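Local coordinates for KaiC domain-containing protein (Pyrococcus horikoshii, PDB 2ZTS) that binds ADP and magnesium and is probably an ATP-binding P-loop protein of the KaiC family, assembled from six chains, at residues R10-G15 with F27-T32; V33-G38 with T174-T179. All coordinates share one frame; numbering follows the deposited sequence.

Contact 1: residues R10-G15 with F27-T32; sequences RRVKSG and FPEGTT
Arg10 and Glu29 meet beside the short antiparallel pairing of 11-12 with 27-28, where NE of Arg10 lies 2.7 Å from OE1 of Glu29 in a salt bridge. The arginine chain, bent at chi2 and chi3, curls round this one oxygen, while Glu29 is extended beyond CG, which stands anti to the backbone N (chi1 -173°). Guanidinium and carboxylate planes stand 88° apart, and the N-H of NE points poorly at the oxygen, making the hydrogen bond within the pair weak. Next to this pair, the amide of Glu29 donates to Arg10 O at 2.8 Å. Val12 and Phe27 form the hydrogen-bonded pair, Val12 N to Phe27 O at 2.7 Å and Phe27 N to Val12 O at 2.9 Å. On their buried face, CE2 of the Phe27 ring comes 3.9 Å from CB of Ser14, and Val12 CG2 packs on CA of Glu29. Arg11 and Pro28, the non-hydrogen-bonded pair, run alongside one another in a common direction on the other face, with NH1 of Arg11 3.5 Å from CD of Pro28. NH1 is held by Gly26 O and Thr226 OG1, and NH2 by Glu225 O. Pro28 to Thr31 then makes a type II beta turn with Gly30 at its third position. The pairing is a short two-stranded antiparallel ribbon that runs through this turn into strand 32-36 of the P-loop domain's main sheet.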
ATOM      1  N   ARG C  10     -18.990  31.902 -23.269  1.00 44.02           N
ATOM      2  CA  ARG C  10     -17.967  32.960 -23.181  1.00 43.77           C
ATOM      3  C   ARG C  10     -16.655  32.316 -22.697  1.00 41.40           C
ATOM      4  O   ARG C  10     -16.673  31.607 -21.700  1.00 39.81           O
ATOM      5  CB  ARG C  10     -18.394  34.036 -22.141  1.00 44.68           C
ATOM      6  CG  ARG C  10     -18.648  35.498 -22.628  1.00 49.39           C
ATOM      7  CD  ARG C  10     -20.079  36.072 -22.241  1.00 55.13           C
ATOM      8  NE  ARG C  10     -20.299  36.211 -20.781  1.00 60.29           N
ATOM      9  CZ  ARG C  10     -21.442  35.929 -20.104  1.00 62.96           C
ATOM     10  NH1 ARG C  10     -22.545  35.513 -20.726  1.00 63.33           N
ATOM     11  NH2 ARG C  10     -21.478  36.074 -18.774  1.00 63.02           N
ATOM     12  N   ARG C  11     -15.544  32.605 -23.374  1.00 39.33           N
ATOM     13  CA  ARG C  11     -14.266  31.969 -23.102  1.00 38.09           C
ATOM     14  C   ARG C  11     -13.144  32.906 -22.618  1.00 37.35           C
ATOM     15  O   ARG C  11     -12.844  33.961 -23.177  1.00 37.00           O
ATOM     16  CB  ARG C  11     -13.813  31.138 -24.318  1.00 38.64           C
ATOM     17  CG  ARG C  11     -14.656  29.865 -24.438  1.00 38.19           C
ATOM     18  CD  ARG C  11     -14.210  28.892 -25.459  1.00 38.16           C
ATOM     19  NE  ARG C  11     -15.200  27.809 -25.596  1.00 39.83           N
ATOM     20  CZ  ARG C  11     -15.238  26.707 -24.866  1.00 39.43           C
ATOM     21  NH1 ARG C  11     -14.340  26.485 -23.905  1.00 41.69           N
ATOM     22  NH2 ARG C  11     -16.174  25.807 -25.088  1.00 38.63           N
ATOM     23  N   VAL C  12     -12.459  32.453 -21.577  1.00 35.52           N
ATOM     24  CA  VAL C  12     -11.411  33.225 -20.966  1.00 33.77           C
ATOM     25  C   VAL C  12     -10.103  32.729 -21.573  1.00 32.92           C
ATOM     26  O   VAL C  12      -9.760  31.567 -21.424  1.00 32.25           O
ATOM     27  CB  VAL C  12     -11.537  33.055 -19.453  1.00 33.79           C
ATOM     28  CG1 VAL C  12     -10.388  33.762 -18.674  1.00 33.90           C
ATOM     29  CG2 VAL C  12     -12.939  33.520 -19.032  1.00 33.66           C
ATOM     30  N   LYS C  13      -9.393  33.602 -22.270  1.00 31.51           N
ATOM     31  CA  LYS C  13      -8.104  33.271 -22.910  1.00 32.37           C
ATOM     32  C   LYS C  13      -7.029  33.003 -21.861  1.00 31.98           C
ATOM     33  O   LYS C  13      -6.870  33.775 -20.931  1.00 31.28           O
ATOM     34  CB  LYS C  13      -7.618  34.398 -23.806  1.00 32.57           C
ATOM     35  CG  LYS C  13      -8.648  34.816 -24.927  1.00 35.75           C
ATOM     36  CD  LYS C  13      -8.474  34.057 -26.202  1.00 40.47           C
ATOM     37  CE  LYS C  13      -7.202  34.405 -27.028  1.00 42.66           C
ATOM     38  NZ  LYS C  13      -6.573  33.106 -27.680  1.00 40.73           N
ATOM     39  N   SER C  14      -6.290  31.921 -22.030  1.00 31.23           N
ATOM     40  CA  SER C  14      -5.534  31.366 -20.916  1.00 31.67           C
ATOM     41  C   SER C  14      -4.349  32.245 -20.662  1.00 31.28           C
ATOM     42  O   SER C  14      -3.918  32.390 -19.565  1.00 32.10           O
ATOM     43  CB  SER C  14      -5.032  29.952 -21.221  1.00 30.26           C
ATOM     44  OG  SER C  14      -4.096  29.979 -22.263  1.00 30.84           O
ATOM     45  N   GLY C  15      -3.832  32.831 -21.708  1.00 32.08           N
ATOM     46  CA  GLY C  15      -2.574  33.532 -21.612  1.00 32.42           C
ATOM     47  C   GLY C  15      -1.369  32.713 -22.010  1.00 32.04           C
ATOM     48  O   GLY C  15      -0.255  33.229 -21.972  1.00 32.82           O
ATOM     49  N   PHE C  27     -11.012  28.965 -21.399  1.00 29.29           N
ATOM     50  CA  PHE C  27     -11.834  28.376 -20.360  1.00 29.13           C
ATOM     51  C   PHE C  27     -13.255  28.975 -20.356  1.00 30.23           C
ATOM     52  O   PHE C  27     -13.390  30.208 -20.300  1.00 29.09           O
ATOM     53  CB  PHE C  27     -11.265  28.631 -18.964  1.00 28.92           C
ATOM     54  CG  PHE C  27      -9.844  28.253 -18.786  1.00 30.03           C
ATOM     55  CD1 PHE C  27      -9.465  26.904 -18.730  1.00 30.79           C
ATOM     56  CD2 PHE C  27      -8.873  29.227 -18.590  1.00 31.29           C
ATOM     57  CE1 PHE C  27      -8.141  26.539 -18.499  1.00 29.98           C
ATOM     58  CE2 PHE C  27      -7.514  28.846 -18.363  1.00 33.94           C
ATOM     59  CZ  PHE C  27      -7.169  27.490 -18.339  1.00 30.84           C
ATOM     60  N   PRO C  28     -14.304  28.139 -20.308  1.00 30.01           N
ATOM     61  CA  PRO C  28     -15.645  28.685 -20.081  1.00 30.27           C
ATOM     62  C   PRO C  28     -15.610  29.590 -18.863  1.00 31.93           C
ATOM     63  O   PRO C  28     -15.127  29.214 -17.772  1.00 31.55           O
ATOM     64  CB  PRO C  28     -16.525  27.451 -19.823  1.00 28.93           C
ATOM     65  CG  PRO C  28     -15.825  26.289 -20.408  1.00 29.33           C
ATOM     66  CD  PRO C  28     -14.318  26.661 -20.444  1.00 30.84           C
ATOM     67  N   GLU C  29     -16.151  30.789 -19.037  1.00 32.43           N
ATOM     68  CA  GLU C  29     -16.263  31.754 -17.952  1.00 32.27           C
ATOM     69  C   GLU C  29     -16.933  31.152 -16.722  1.00 30.11           C
ATOM     70  O   GLU C  29     -17.932  30.470 -16.810  1.00 30.47           O
ATOM     71  CB  GLU C  29     -17.026  33.024 -18.484  1.00 32.95           C
ATOM     72  CG  GLU C  29     -17.066  34.189 -17.521  1.00 37.68           C
ATOM     73  CD  GLU C  29     -17.693  35.473 -18.124  1.00 44.75           C
ATOM     74  OE1 GLU C  29     -18.107  35.476 -19.323  1.00 45.00           O
ATOM     75  OE2 GLU C  29     -17.748  36.495 -17.381  1.00 48.19           O
ATOM     76  N   GLY C  30     -16.372  31.393 -15.546  1.00 28.78           N
ATOM     77  CA  GLY C  30     -16.958  30.895 -14.327  1.00 27.43           C
ATOM     78  C   GLY C  30     -16.411  29.517 -13.869  1.00 27.48           C
ATOM     79  O   GLY C  30     -16.741  29.089 -12.765  1.00 26.74           O
ATOM     80  N   THR C  31     -15.599  28.847 -14.679  1.00 26.96           N
ATOM     81  CA  THR C  31     -15.100  27.459 -14.350  1.00 28.08           C
ATOM     82  C   THR C  31     -14.036  27.455 -13.243  1.00 27.35           C
ATOM     83  O   THR C  31     -13.195  28.312 -13.221  1.00 27.03           O
ATOM     84  CB  THR C  31     -14.408  26.829 -15.574  1.00 27.87           C
ATOM     85  OG1 THR C  31     -15.242  26.914 -16.702  1.00 29.32           O
ATOM     86  CG2 THR C  31     -14.251  25.340 -15.405  1.00 29.44           C
ATOM     87  N   THR C  32     -14.070  26.487 -12.335  1.00 27.53           N
ATOM     88  CA  THR C  32     -12.910  26.169 -11.478  1.00 26.44           C
ATOM     89  C   THR C  32     -12.085  25.041 -12.071  1.00 24.54           C
ATOM     90  O   THR C  32     -12.620  23.937 -12.278  1.00 24.91           O
ATOM     91  CB  THR C  32     -13.416  25.779 -10.150  1.00 26.95           C
ATOM     92  OG1 THR C  32     -14.104  26.904  -9.624  1.00 27.44           O
ATOM     93  CG2 THR C  32     -12.218  25.485  -9.113  1.00 24.09           C
TER

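Contact 2: residues V33-G38 with T174-T179; sequences VLLTGG and TTILTT
Two parallel strands in the middle of the P-loop NTPase sheet meet here, and the first of them, 33-36, runs on into the glycines of the nucleotide-binding loop. Val33 N donates to Thr175 O at 2.7 Å, Leu177 N to Val33 O, Leu35 N to Leu177 O, and Thr179 N to Leu35 O at 3.0 Å, a ladder in which each odd-numbered residue of 33-36 is gripped through both its N and O. Side chains alternate between the two faces. On one, CB of Leu35 sits 3.6 Å from CG2 of Ile176, the two side chains crossing obliquely, and Phe46 of helix 43-58 covers both. On the other, Leu34 carries its CG anti to the backbone N (chi1 -172°), and its CD1 lies 3.8 Å from CG2 of Thr179 and 4.3 Å from CB of Leu177. An alanine in place of Leu34 would probably open a gap beside the methyl of Thr179 and leave CB of Leu177 without this apolar neighbour. That same methyl is 3.7 Å from OG1 of Thr36, whose side chain runs alongside that of Thr179. The buried threonine hydroxyls bond to residues beyond the two strands: Thr36 OG1 with Leu189 O, Thr179 OG1 with Glu195, and Thr178 OG1 with Asp142, seen to bind magnesium in this protein though not in this chain. Strand pairing rests on backbone bonds and apolar contacts, while the hydroxyls are used on loops and on Asp142, and the Thr178 bond is likely to help orient Asp142 near the metal site.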
ATOM      1  N   VAL C  33     -10.832  25.321 -12.410  1.00 23.29           N
ATOM      2  CA  VAL C  33      -9.898  24.384 -13.057  1.00 22.21           C
ATOM      3  C   VAL C  33      -8.856  23.957 -12.046  1.00 22.44           C
ATOM      4  O   VAL C  33      -8.232  24.813 -11.421  1.00 22.92           O
ATOM      5  CB  VAL C  33      -9.186  25.043 -14.200  1.00 22.64           C
ATOM      6  CG1 VAL C  33      -8.253  24.078 -14.940  1.00 23.38           C
ATOM      7  CG2 VAL C  33     -10.241  25.624 -15.211  1.00 23.37           C
ATOM      8  N   LEU C  34      -8.700  22.645 -11.891  1.00 21.20           N
ATOM      9  CA  LEU C  34      -7.689  22.023 -11.078  1.00 20.95           C
ATOM     10  C   LEU C  34      -6.504  21.809 -11.972  1.00 21.20           C
ATOM     11  O   LEU C  34      -6.563  21.094 -12.978  1.00 20.76           O
ATOM     12  CB  LEU C  34      -8.170  20.684 -10.510  1.00 21.15           C
ATOM     13  CG  LEU C  34      -7.194  20.090  -9.484  1.00 20.78           C
ATOM     14  CD1 LEU C  34      -7.122  20.904  -8.181  1.00 25.14           C
ATOM     15  CD2 LEU C  34      -7.505  18.654  -9.181  1.00 21.96           C
ATOM     16  N   LEU C  35      -5.425  22.500 -11.629  1.00 20.60           N
ATOM     17  CA  LEU C  35      -4.139  22.343 -12.253  1.00 19.52           C
ATOM     18  C   LEU C  35      -3.269  21.443 -11.300  1.00 20.80           C
ATOM     19  O   LEU C  35      -2.948  21.838 -10.143  1.00 21.28           O
ATOM     20  CB  LEU C  35      -3.544  23.715 -12.470  1.00 18.32           C
ATOM     21  CG  LEU C  35      -2.143  23.659 -13.050  1.00 20.23           C
ATOM     22  CD1 LEU C  35      -2.148  23.066 -14.476  1.00 21.67           C
ATOM     23  CD2 LEU C  35      -1.512  24.998 -13.046  1.00 21.91           C
ATOM     24  N   THR C  36      -2.919  20.245 -11.780  1.00 20.71           N
ATOM     25  CA  THR C  36      -2.236  19.224 -10.965  1.00 21.94           C
ATOM     26  C   THR C  36      -0.979  18.706 -11.656  1.00 22.65           C
ATOM     27  O   THR C  36      -0.854  18.776 -12.858  1.00 23.72           O
ATOM     28  CB  THR C  36      -3.230  18.094 -10.585  1.00 22.71           C
ATOM     29  OG1 THR C  36      -2.604  17.132  -9.711  1.00 20.81           O
ATOM     30  CG2 THR C  36      -3.747  17.290 -11.798  1.00 22.35           C
ATOM     31  N   GLY C  37      -0.026  18.269 -10.858  1.00 23.03           N
ATOM     32  CA  GLY C  37       1.253  17.797 -11.276  1.00 22.47           C
ATOM     33  C   GLY C  37       2.238  17.805 -10.114  1.00 22.63           C
ATOM     34  O   GLY C  37       2.044  18.493  -9.081  1.00 21.72           O
ATOM     35  N   GLY C  38       3.306  17.038 -10.302  1.00 22.99           N
ATOM     36  CA  GLY C  38       4.368  16.881  -9.305  1.00 23.01           C
ATOM     37  C   GLY C  38       5.161  18.151  -9.114  1.00 22.27           C
ATOM     38  O   GLY C  38       5.013  19.163  -9.833  1.00 22.69           O
ATOM     39  N   THR C 174     -13.275  32.982 -12.975  1.00 29.30           N
ATOM     40  CA  THR C 174     -12.663  31.844 -13.622  1.00 28.74           C
ATOM     41  C   THR C 174     -11.416  31.597 -12.825  1.00 27.68           C
ATOM     42  O   THR C 174     -10.594  32.481 -12.730  1.00 27.01           O
ATOM     43  CB  THR C 174     -12.293  32.193 -15.036  1.00 29.19           C
ATOM     44  OG1 THR C 174     -13.462  32.517 -15.812  1.00 27.35           O
ATOM     45  CG2 THR C 174     -11.614  30.973 -15.721  1.00 29.78           C
ATOM     46  N   THR C 175     -11.307  30.409 -12.241  1.00 27.19           N
ATOM     47  CA  THR C 175     -10.326  30.089 -11.223  1.00 26.11           C
ATOM     48  C   THR C 175      -9.431  28.911 -11.588  1.00 26.73           C
ATOM     49  O   THR C 175      -9.961  27.904 -12.090  1.00 26.54           O
ATOM     50  CB  THR C 175     -11.095  29.708  -9.965  1.00 27.50           C
ATOM     51  OG1 THR C 175     -11.934  30.812  -9.591  1.00 27.55           O
ATOM     52  CG2 THR C 175     -10.141  29.473  -8.726  1.00 26.82           C
ATOM     53  N   ILE C 176      -8.108  29.027 -11.324  1.00 23.85           N
ATOM     54  CA  ILE C 176      -7.185  27.875 -11.242  1.00 22.96           C
ATOM     55  C   ILE C 176      -6.792  27.598  -9.768  1.00 23.19           C
ATOM     56  O   ILE C 176      -6.365  28.494  -9.025  1.00 22.89           O
ATOM     57  CB  ILE C 176      -5.939  28.097 -12.089  1.00 21.63           C
ATOM     58  CG1 ILE C 176      -6.329  28.168 -13.558  1.00 24.44           C
ATOM     59  CG2 ILE C 176      -4.870  26.975 -11.856  1.00 21.53           C
ATOM     60  CD1 ILE C 176      -5.225  28.717 -14.491  1.00 22.94           C
ATOM     61  N   LEU C 177      -6.969  26.355  -9.349  1.00 23.02           N
ATOM     62  CA  LEU C 177      -6.503  25.834  -8.066  1.00 21.85           C
ATOM     63  C   LEU C 177      -5.422  24.848  -8.385  1.00 21.71           C
ATOM     64  O   LEU C 177      -5.573  24.025  -9.303  1.00 22.23           O
ATOM     65  CB  LEU C 177      -7.612  25.055  -7.325  1.00 22.44           C
ATOM     66  CG  LEU C 177      -8.982  25.727  -7.192  1.00 23.01           C
ATOM     67  CD1 LEU C 177     -10.023  24.775  -6.678  1.00 23.50           C
ATOM     68  CD2 LEU C 177      -8.853  26.913  -6.249  1.00 21.62           C
ATOM     69  N   THR C 178      -4.338  24.894  -7.633  1.00 20.77           N
ATOM     70  CA  THR C 178      -3.226  23.987  -7.874  1.00 20.99           C
ATOM     71  C   THR C 178      -3.159  22.969  -6.783  1.00 20.20           C
ATOM     72  O   THR C 178      -3.472  23.290  -5.626  1.00 21.02           O
ATOM     73  CB  THR C 178      -1.905  24.723  -7.968  1.00 20.96           C
ATOM     74  OG1 THR C 178      -1.531  25.243  -6.690  1.00 22.25           O
ATOM     75  CG2 THR C 178      -2.045  25.956  -8.879  1.00 21.09           C
ATOM     76  N   THR C 179      -2.791  21.743  -7.153  1.00 19.00           N
ATOM     77  CA  THR C 179      -2.489  20.712  -6.177  1.00 20.75           C
ATOM     78  C   THR C 179      -1.336  19.843  -6.684  1.00 21.88           C
ATOM     79  O   THR C 179      -0.939  19.930  -7.851  1.00 20.62           O
ATOM     80  CB  THR C 179      -3.731  19.920  -5.829  1.00 19.41           C
ATOM     81  OG1 THR C 179      -3.465  19.031  -4.732  1.00 21.32           O
ATOM     82  CG2 THR C 179      -4.127  19.000  -6.943  1.00 21.42           C
TER

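In the fold
Contact 2 is wholly buried near the centre of the chain, whereas contact 1 is only partly buried, about 14 Å away between centres. Contact 1 pairs two short antiparallel strands and adds a charged pair at its outer edge; contact 2 joins longer parallel strands with apolar and threonine side chains. The chain passes directly from one to the other, because 27-32 leads into the strand that 33-38 continues. Strand 174-179 links them as well: Thr174 OG1 accepts a hydrogen bond from Gly30 N, and Thr31 O probably bonds to Thr175 N. A second subunit reaches contact 1 through its Arg76, while segment 33-38 of contact 2 ends in Gly38, which is part of the ADP pocket.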